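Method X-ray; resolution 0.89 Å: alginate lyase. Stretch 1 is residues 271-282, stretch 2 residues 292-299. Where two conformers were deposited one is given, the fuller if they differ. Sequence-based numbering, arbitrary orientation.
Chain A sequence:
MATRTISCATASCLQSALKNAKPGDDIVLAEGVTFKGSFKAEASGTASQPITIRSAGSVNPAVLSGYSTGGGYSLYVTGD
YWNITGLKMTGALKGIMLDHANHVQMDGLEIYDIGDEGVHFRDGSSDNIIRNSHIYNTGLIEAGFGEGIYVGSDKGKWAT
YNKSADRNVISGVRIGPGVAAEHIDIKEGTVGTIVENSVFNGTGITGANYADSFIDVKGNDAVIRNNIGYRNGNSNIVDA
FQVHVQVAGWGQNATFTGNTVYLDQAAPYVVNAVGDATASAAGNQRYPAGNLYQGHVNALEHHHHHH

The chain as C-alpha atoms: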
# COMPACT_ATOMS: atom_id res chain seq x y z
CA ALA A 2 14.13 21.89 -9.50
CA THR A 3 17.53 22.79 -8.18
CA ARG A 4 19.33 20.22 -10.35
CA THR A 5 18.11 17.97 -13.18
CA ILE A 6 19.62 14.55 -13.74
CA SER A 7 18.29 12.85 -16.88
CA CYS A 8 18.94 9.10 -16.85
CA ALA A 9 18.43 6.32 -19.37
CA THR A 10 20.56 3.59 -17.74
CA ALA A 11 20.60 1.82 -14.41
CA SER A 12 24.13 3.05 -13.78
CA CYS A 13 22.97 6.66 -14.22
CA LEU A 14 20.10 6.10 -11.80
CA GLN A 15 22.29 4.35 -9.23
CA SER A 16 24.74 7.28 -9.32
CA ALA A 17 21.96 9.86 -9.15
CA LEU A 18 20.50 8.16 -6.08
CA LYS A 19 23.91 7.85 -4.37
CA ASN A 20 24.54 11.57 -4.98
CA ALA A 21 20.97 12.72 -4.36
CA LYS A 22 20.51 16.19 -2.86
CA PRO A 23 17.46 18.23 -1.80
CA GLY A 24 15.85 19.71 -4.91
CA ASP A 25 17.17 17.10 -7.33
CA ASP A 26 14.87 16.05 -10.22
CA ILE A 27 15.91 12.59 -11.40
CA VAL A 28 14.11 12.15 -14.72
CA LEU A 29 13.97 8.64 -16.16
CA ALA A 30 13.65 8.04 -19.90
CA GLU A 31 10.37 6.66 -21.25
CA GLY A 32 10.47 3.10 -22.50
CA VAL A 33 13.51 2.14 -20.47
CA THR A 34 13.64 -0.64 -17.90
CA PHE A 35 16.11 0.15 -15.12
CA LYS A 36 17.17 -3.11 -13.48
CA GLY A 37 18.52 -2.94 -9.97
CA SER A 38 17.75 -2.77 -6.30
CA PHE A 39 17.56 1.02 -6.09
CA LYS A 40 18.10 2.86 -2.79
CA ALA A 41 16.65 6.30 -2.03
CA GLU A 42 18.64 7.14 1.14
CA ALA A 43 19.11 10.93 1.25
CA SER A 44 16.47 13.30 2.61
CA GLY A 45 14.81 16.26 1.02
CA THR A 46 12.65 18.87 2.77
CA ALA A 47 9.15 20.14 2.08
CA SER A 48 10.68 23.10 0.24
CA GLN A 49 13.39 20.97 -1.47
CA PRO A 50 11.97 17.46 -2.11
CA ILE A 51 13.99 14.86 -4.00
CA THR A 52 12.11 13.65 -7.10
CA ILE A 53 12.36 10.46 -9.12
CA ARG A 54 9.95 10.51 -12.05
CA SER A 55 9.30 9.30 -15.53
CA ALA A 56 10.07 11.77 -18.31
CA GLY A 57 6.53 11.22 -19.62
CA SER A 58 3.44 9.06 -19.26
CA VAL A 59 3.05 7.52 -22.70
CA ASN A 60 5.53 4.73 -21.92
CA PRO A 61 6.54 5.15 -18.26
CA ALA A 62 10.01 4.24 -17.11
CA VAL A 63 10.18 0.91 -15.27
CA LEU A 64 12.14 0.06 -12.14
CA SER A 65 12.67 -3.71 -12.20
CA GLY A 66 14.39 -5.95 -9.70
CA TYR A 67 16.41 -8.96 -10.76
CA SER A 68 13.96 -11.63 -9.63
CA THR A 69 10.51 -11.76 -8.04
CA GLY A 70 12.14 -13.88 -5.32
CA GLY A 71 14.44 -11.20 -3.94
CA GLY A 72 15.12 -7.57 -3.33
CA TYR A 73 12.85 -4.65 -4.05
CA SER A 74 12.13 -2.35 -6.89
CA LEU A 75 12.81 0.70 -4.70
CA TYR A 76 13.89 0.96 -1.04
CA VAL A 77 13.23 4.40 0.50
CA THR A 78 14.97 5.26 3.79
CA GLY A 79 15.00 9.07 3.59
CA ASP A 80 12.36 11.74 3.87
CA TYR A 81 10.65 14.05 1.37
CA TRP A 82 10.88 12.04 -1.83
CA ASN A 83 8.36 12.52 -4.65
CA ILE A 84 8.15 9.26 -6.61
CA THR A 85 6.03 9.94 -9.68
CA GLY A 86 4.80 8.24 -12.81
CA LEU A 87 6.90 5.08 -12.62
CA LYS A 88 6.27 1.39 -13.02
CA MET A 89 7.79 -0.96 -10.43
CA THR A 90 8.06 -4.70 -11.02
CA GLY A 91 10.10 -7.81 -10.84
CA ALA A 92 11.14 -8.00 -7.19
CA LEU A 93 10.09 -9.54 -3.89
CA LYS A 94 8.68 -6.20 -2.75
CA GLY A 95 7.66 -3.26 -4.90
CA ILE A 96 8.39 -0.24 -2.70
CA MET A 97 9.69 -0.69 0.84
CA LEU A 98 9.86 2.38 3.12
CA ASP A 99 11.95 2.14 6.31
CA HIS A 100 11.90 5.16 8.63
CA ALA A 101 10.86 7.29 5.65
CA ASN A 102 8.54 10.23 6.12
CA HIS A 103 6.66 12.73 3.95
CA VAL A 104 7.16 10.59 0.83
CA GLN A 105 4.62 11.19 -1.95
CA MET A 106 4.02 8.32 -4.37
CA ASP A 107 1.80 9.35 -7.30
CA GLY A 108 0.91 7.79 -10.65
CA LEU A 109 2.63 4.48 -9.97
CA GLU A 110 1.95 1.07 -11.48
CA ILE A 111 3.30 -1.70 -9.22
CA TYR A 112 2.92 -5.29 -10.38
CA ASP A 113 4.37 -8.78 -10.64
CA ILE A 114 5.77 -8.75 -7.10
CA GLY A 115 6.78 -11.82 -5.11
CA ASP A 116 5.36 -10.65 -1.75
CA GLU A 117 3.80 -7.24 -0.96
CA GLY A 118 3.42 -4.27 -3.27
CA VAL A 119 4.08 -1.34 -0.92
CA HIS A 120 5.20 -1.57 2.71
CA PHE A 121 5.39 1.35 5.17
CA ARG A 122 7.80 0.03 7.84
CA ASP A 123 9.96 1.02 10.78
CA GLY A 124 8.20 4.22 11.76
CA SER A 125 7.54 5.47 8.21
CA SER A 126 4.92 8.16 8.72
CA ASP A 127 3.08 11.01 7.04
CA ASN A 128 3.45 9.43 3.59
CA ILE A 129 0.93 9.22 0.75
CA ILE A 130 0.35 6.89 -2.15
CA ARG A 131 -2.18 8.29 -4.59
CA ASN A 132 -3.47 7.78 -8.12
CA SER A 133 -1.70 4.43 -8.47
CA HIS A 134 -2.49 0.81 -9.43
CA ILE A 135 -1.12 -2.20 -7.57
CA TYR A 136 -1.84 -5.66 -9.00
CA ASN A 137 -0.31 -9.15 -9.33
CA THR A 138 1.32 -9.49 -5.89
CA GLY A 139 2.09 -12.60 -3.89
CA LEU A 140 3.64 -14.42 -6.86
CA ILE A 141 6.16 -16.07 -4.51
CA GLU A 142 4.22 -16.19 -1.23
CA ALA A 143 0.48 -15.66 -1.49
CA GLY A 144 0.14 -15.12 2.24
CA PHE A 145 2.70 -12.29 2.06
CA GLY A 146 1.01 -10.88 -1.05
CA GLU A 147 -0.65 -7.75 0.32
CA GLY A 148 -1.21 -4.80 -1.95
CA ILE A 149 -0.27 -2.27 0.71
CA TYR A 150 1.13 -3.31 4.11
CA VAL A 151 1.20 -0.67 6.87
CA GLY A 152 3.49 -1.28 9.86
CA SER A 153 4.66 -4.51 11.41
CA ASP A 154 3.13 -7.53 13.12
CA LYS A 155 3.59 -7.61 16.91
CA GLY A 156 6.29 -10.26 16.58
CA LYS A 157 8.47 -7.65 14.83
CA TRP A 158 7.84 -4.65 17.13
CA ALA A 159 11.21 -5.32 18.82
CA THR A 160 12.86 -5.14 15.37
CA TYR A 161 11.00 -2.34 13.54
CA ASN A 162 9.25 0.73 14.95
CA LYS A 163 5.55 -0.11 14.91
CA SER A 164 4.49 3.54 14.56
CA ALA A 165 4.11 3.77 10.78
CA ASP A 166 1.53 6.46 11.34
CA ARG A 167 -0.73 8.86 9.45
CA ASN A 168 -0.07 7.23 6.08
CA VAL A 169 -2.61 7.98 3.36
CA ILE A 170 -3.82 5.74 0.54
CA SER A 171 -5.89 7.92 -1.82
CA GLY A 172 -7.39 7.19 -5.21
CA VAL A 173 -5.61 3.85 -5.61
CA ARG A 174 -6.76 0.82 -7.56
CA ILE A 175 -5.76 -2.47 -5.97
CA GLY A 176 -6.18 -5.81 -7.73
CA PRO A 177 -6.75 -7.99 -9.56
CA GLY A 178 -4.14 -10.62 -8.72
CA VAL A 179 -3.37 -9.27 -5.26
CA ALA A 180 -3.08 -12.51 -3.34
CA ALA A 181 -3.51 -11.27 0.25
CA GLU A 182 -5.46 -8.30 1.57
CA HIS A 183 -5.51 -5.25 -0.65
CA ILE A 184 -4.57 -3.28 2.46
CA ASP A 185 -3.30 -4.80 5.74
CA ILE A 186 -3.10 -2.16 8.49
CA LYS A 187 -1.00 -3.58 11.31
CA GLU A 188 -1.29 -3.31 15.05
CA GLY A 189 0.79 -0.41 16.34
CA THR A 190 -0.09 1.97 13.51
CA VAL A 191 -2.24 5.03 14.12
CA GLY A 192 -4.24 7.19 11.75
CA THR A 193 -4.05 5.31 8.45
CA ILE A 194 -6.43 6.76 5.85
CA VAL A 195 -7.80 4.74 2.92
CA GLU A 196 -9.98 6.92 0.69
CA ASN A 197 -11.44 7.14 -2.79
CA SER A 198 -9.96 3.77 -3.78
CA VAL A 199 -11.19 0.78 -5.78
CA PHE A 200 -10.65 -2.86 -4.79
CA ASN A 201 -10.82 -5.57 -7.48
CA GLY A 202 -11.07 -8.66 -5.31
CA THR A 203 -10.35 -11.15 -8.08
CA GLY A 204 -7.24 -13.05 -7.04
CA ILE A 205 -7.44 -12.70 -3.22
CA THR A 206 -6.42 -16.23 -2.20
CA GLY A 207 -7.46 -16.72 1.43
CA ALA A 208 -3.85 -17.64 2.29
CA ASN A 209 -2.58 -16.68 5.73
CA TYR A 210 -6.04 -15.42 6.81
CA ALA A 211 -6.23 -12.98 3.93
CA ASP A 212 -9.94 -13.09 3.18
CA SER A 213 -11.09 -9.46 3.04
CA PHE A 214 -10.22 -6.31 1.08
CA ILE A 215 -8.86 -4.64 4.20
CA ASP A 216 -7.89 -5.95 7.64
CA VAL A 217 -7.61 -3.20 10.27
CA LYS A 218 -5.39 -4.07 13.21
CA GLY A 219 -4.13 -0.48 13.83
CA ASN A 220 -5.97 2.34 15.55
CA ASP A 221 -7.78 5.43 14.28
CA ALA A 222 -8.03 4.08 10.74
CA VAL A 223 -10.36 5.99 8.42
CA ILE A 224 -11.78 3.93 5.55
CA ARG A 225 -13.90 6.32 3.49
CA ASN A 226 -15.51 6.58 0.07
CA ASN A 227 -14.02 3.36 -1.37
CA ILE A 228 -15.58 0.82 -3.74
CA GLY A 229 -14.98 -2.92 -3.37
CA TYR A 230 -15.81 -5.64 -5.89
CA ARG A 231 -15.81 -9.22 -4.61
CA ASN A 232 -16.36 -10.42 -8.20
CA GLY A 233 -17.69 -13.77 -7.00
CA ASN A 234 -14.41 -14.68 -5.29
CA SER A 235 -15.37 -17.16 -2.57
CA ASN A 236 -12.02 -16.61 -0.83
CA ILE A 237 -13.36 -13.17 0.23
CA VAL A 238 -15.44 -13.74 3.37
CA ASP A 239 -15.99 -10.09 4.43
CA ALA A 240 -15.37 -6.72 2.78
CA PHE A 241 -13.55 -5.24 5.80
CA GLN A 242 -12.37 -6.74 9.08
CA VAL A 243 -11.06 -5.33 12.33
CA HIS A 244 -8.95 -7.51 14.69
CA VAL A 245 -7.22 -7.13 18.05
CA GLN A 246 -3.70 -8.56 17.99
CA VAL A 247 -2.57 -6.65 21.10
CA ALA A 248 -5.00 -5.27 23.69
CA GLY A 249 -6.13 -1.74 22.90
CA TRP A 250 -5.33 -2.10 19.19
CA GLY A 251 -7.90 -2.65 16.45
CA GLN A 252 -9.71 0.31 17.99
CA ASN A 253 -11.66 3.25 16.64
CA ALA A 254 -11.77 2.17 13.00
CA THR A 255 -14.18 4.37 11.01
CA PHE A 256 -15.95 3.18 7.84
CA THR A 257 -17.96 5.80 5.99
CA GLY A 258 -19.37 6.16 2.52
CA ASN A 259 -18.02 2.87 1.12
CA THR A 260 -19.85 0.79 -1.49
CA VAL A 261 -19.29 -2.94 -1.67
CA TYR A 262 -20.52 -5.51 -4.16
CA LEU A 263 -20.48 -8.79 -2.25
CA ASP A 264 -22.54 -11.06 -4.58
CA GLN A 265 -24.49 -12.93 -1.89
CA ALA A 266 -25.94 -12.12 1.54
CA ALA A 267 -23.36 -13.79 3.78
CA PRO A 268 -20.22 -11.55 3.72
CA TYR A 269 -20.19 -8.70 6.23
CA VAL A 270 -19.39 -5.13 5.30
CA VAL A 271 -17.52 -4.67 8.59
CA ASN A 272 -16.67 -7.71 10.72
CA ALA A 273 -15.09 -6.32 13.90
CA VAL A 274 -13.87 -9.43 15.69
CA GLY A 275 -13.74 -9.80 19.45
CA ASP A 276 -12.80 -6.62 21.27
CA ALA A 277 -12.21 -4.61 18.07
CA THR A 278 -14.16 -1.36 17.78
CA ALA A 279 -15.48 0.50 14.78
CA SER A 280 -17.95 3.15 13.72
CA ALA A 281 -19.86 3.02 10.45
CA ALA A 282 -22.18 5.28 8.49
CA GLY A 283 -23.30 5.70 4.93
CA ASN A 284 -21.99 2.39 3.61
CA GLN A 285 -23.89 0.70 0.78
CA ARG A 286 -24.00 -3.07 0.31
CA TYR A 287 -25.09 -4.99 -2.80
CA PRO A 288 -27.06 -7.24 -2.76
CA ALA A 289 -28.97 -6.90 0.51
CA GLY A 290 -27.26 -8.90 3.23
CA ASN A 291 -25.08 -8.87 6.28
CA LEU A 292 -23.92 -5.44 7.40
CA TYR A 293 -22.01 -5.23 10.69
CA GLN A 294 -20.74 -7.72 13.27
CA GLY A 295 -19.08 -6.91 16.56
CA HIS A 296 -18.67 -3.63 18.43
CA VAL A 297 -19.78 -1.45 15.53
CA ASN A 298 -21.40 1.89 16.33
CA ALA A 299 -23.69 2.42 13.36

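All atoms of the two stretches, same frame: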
# COMPACT_ATOMS: atom_id res chain seq x y z
N VAL A 271 -18.55 -4.79 7.56
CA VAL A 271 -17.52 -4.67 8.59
C VAL A 271 -17.71 -5.79 9.59
O VAL A 271 -18.76 -5.86 10.25
CB VAL A 271 -17.52 -3.31 9.33
CG1 VAL A 271 -16.41 -3.29 10.39
CG2 VAL A 271 -17.39 -2.16 8.35
N ASN A 272 -16.70 -6.64 9.72
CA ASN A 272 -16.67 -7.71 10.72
C ASN A 272 -15.58 -7.34 11.73
O ASN A 272 -14.38 -7.54 11.46
CB ASN A 272 -16.40 -9.05 10.06
CG ASN A 272 -16.48 -10.18 11.02
OD1 ASN A 272 -16.87 -10.01 12.19
ND2 ASN A 272 -16.15 -11.37 10.54
N ALA A 273 -16.00 -6.75 12.85
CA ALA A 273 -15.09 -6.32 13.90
C ALA A 273 -15.04 -7.45 14.93
O ALA A 273 -16.00 -7.67 15.66
CB ALA A 273 -15.57 -5.01 14.53
N VAL A 274 -13.94 -8.19 14.92
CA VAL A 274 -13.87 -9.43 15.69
C VAL A 274 -13.48 -9.16 17.14
O VAL A 274 -12.54 -8.42 17.42
CB VAL A 274 -12.88 -10.38 15.00
CG1 VAL A 274 -12.74 -11.69 15.77
CG2 VAL A 274 -13.33 -10.67 13.57
N GLY A 275 -14.17 -9.80 18.07
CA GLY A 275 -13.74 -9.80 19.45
C GLY A 275 -13.91 -8.46 20.11
O GLY A 275 -15.01 -7.90 20.16
N ASP A 276 -12.80 -7.90 20.60
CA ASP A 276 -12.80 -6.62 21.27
C ASP A 276 -12.58 -5.44 20.31
O ASP A 276 -12.50 -4.30 20.76
CB ASP A 276 -11.71 -6.60 22.36
CG ASP A 276 -11.97 -7.51 23.48
OD1 ASP A 276 -13.12 -7.68 23.89
OD2 ASP A 276 -10.98 -8.08 24.01
N ALA A 277 -12.48 -5.69 19.01
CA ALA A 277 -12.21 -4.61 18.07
C ALA A 277 -13.37 -3.62 18.08
O ALA A 277 -14.52 -4.02 18.26
CB ALA A 277 -12.04 -5.18 16.68
N THR A 278 -13.09 -2.34 17.84
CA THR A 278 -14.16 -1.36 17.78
C THR A 278 -14.12 -0.56 16.48
O THR A 278 -13.05 -0.22 15.96
CB THR A 278 -14.15 -0.39 18.99
OG1 THR A 278 -12.90 0.31 19.05
CG2 THR A 278 -14.45 -1.13 20.28
N ALA A 279 -15.32 -0.26 15.99
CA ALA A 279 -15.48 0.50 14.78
C ALA A 279 -16.72 1.35 14.86
O ALA A 279 -17.65 1.07 15.62
CB ALA A 279 -15.56 -0.45 13.57
N SER A 280 -16.77 2.35 13.99
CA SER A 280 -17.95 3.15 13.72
C SER A 280 -18.21 3.07 12.23
O SER A 280 -17.28 2.97 11.43
CB SER A 280 -17.75 4.61 14.14
OG SER A 280 -17.41 4.73 15.52
N ALA A 281 -19.49 3.16 11.85
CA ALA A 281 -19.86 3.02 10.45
C ALA A 281 -21.06 3.90 10.14
O ALA A 281 -22.00 4.00 10.94
CB ALA A 281 -20.14 1.57 10.15
N ALA A 282 -21.05 4.51 8.96
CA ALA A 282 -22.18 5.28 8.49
C ALA A 282 -22.10 5.43 6.98
O ALA A 282 -21.02 5.54 6.42
CB ALA A 282 -22.21 6.69 9.10
N LEU A 292 -24.47 -6.77 7.31
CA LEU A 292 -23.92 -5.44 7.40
C LEU A 292 -22.73 -5.43 8.38
O LEU A 292 -21.58 -5.50 7.96
CB LEU A 292 -25.04 -4.46 7.73
CG LEU A 292 -24.66 -2.99 7.60
CD1 LEU A 292 -24.18 -2.60 6.16
CD2 LEU A 292 -25.83 -2.16 8.09
N TYR A 293 -23.03 -5.39 9.67
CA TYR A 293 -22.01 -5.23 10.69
C TYR A 293 -22.07 -6.34 11.73
O TYR A 293 -23.14 -6.78 12.15
CB TYR A 293 -22.16 -3.85 11.40
CG TYR A 293 -22.20 -2.70 10.42
CD1 TYR A 293 -21.24 -2.55 9.44
CD2 TYR A 293 -23.19 -1.73 10.48
CE1 TYR A 293 -21.28 -1.54 8.54
CE2 TYR A 293 -23.24 -0.68 9.57
CZ TYR A 293 -22.28 -0.60 8.58
OH TYR A 293 -22.28 0.41 7.64
N GLN A 294 -20.89 -6.77 12.17
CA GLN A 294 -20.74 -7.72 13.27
C GLN A 294 -19.69 -7.17 14.22
O GLN A 294 -18.67 -6.62 13.79
CB GLN A 294 -20.34 -9.12 12.75
CG GLN A 294 -20.58 -10.16 13.87
CD GLN A 294 -20.33 -11.60 13.50
OE1 GLN A 294 -19.71 -11.84 12.47
NE2 GLN A 294 -20.73 -12.51 14.29
N GLY A 295 -19.97 -7.33 15.52
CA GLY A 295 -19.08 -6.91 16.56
C GLY A 295 -19.50 -5.58 17.18
O GLY A 295 -20.66 -5.19 17.17
N HIS A 296 -18.49 -4.90 17.74
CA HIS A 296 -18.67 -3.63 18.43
C HIS A 296 -18.61 -2.51 17.40
O HIS A 296 -17.64 -1.77 17.30
CB HIS A 296 -17.60 -3.44 19.50
CG HIS A 296 -17.62 -4.46 20.58
ND1 HIS A 296 -16.99 -5.69 20.50
CD2 HIS A 296 -18.16 -4.42 21.82
CE1 HIS A 296 -17.16 -6.36 21.62
NE2 HIS A 296 -17.85 -5.60 22.44
N VAL A 297 -19.67 -2.43 16.60
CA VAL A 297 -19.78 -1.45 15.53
C VAL A 297 -20.87 -0.46 15.90
O VAL A 297 -22.05 -0.84 16.01
CB VAL A 297 -20.03 -2.09 14.16
CG1 VAL A 297 -20.06 -0.99 13.08
CG2 VAL A 297 -18.97 -3.12 13.83
N ASN A 298 -20.48 0.80 16.06
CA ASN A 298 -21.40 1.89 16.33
C ASN A 298 -21.87 2.41 14.99
O ASN A 298 -21.11 2.99 14.24
CB ASN A 298 -20.68 2.97 17.12
CG ASN A 298 -21.58 4.10 17.50
OD1 ASN A 298 -22.71 4.21 17.00
ND2 ASN A 298 -21.08 4.98 18.38
N ALA A 299 -23.13 2.12 14.68
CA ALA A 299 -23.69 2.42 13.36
C ALA A 299 -24.65 3.57 13.52
O ALA A 299 -24.78 4.36 12.59
CB ALA A 299 -24.37 1.19 12.77
O HOH W 1 -16.00 -6.16 17.95

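Parallel β-strands pair by a simple rule: a residue on one strand donates and accepts through the two neighbours of its partner, and side chains in register share a face. The last rungs of this alginate lyase illustrate the rule and one way of bridging an interruption. The stretches bury 694 Å² between them, H296 being the most covered residue.

Stretch 2 enters through L292, whose O accepts a hydrogen bond from V271 N (3.1 Å) while its CA-to-CB bond points away from stretch 1. Y293 lies in register with V271, and its ring (chi1 m) brings CD1 to 3.8 Å from V271 CB and CZ to 3.4 Å from A281 CB, the latter over one ring face. A281 offers only a methyl here, and the ring lies directly against it. Q294 continues the ladder through its backbone: its N donates to V271 O (3.0 Å) and its O accepts from A273 N (2.8 Å).

At G295 the regular pattern breaks. Its phi of 100° and psi of -155° call for glycine, and a CB here would clash with A273 O; instead, G295 CA comes within 3.3 Å of that oxygen. Between the residues paired with G295 (A273) and H296 (T278), stretch 1 makes a type II' turn from V274 to A277, with G275 at positive phi. A water O lies 2.7 Å from A273 O and 2.6 Å from A277 O, and accepts a hydrogen bond from H296 N at 2.8 Å. The H296 ring edge faces G275 O, with ND1 3.0 Å from it.

Pairing then resumes: H296 O accepts from A279 N (3.1 Å). V297, on the mostly apolar face shared with V271, Y293 and A279, packs CG2 against A273 CB (4.0 Å) and CG1 against A281 CB (3.9 Å), a branched side chain among small buried ones. The other face, with N272, Q294, T278, H296, S280 and N298, is polar and at least partly exposed. N298 N donates to A279 O (2.9 Å), and N298 O accepts from A281 N (2.9 Å). At A299, CA makes a final 3.3 Å CA-H...O contact with A281 O.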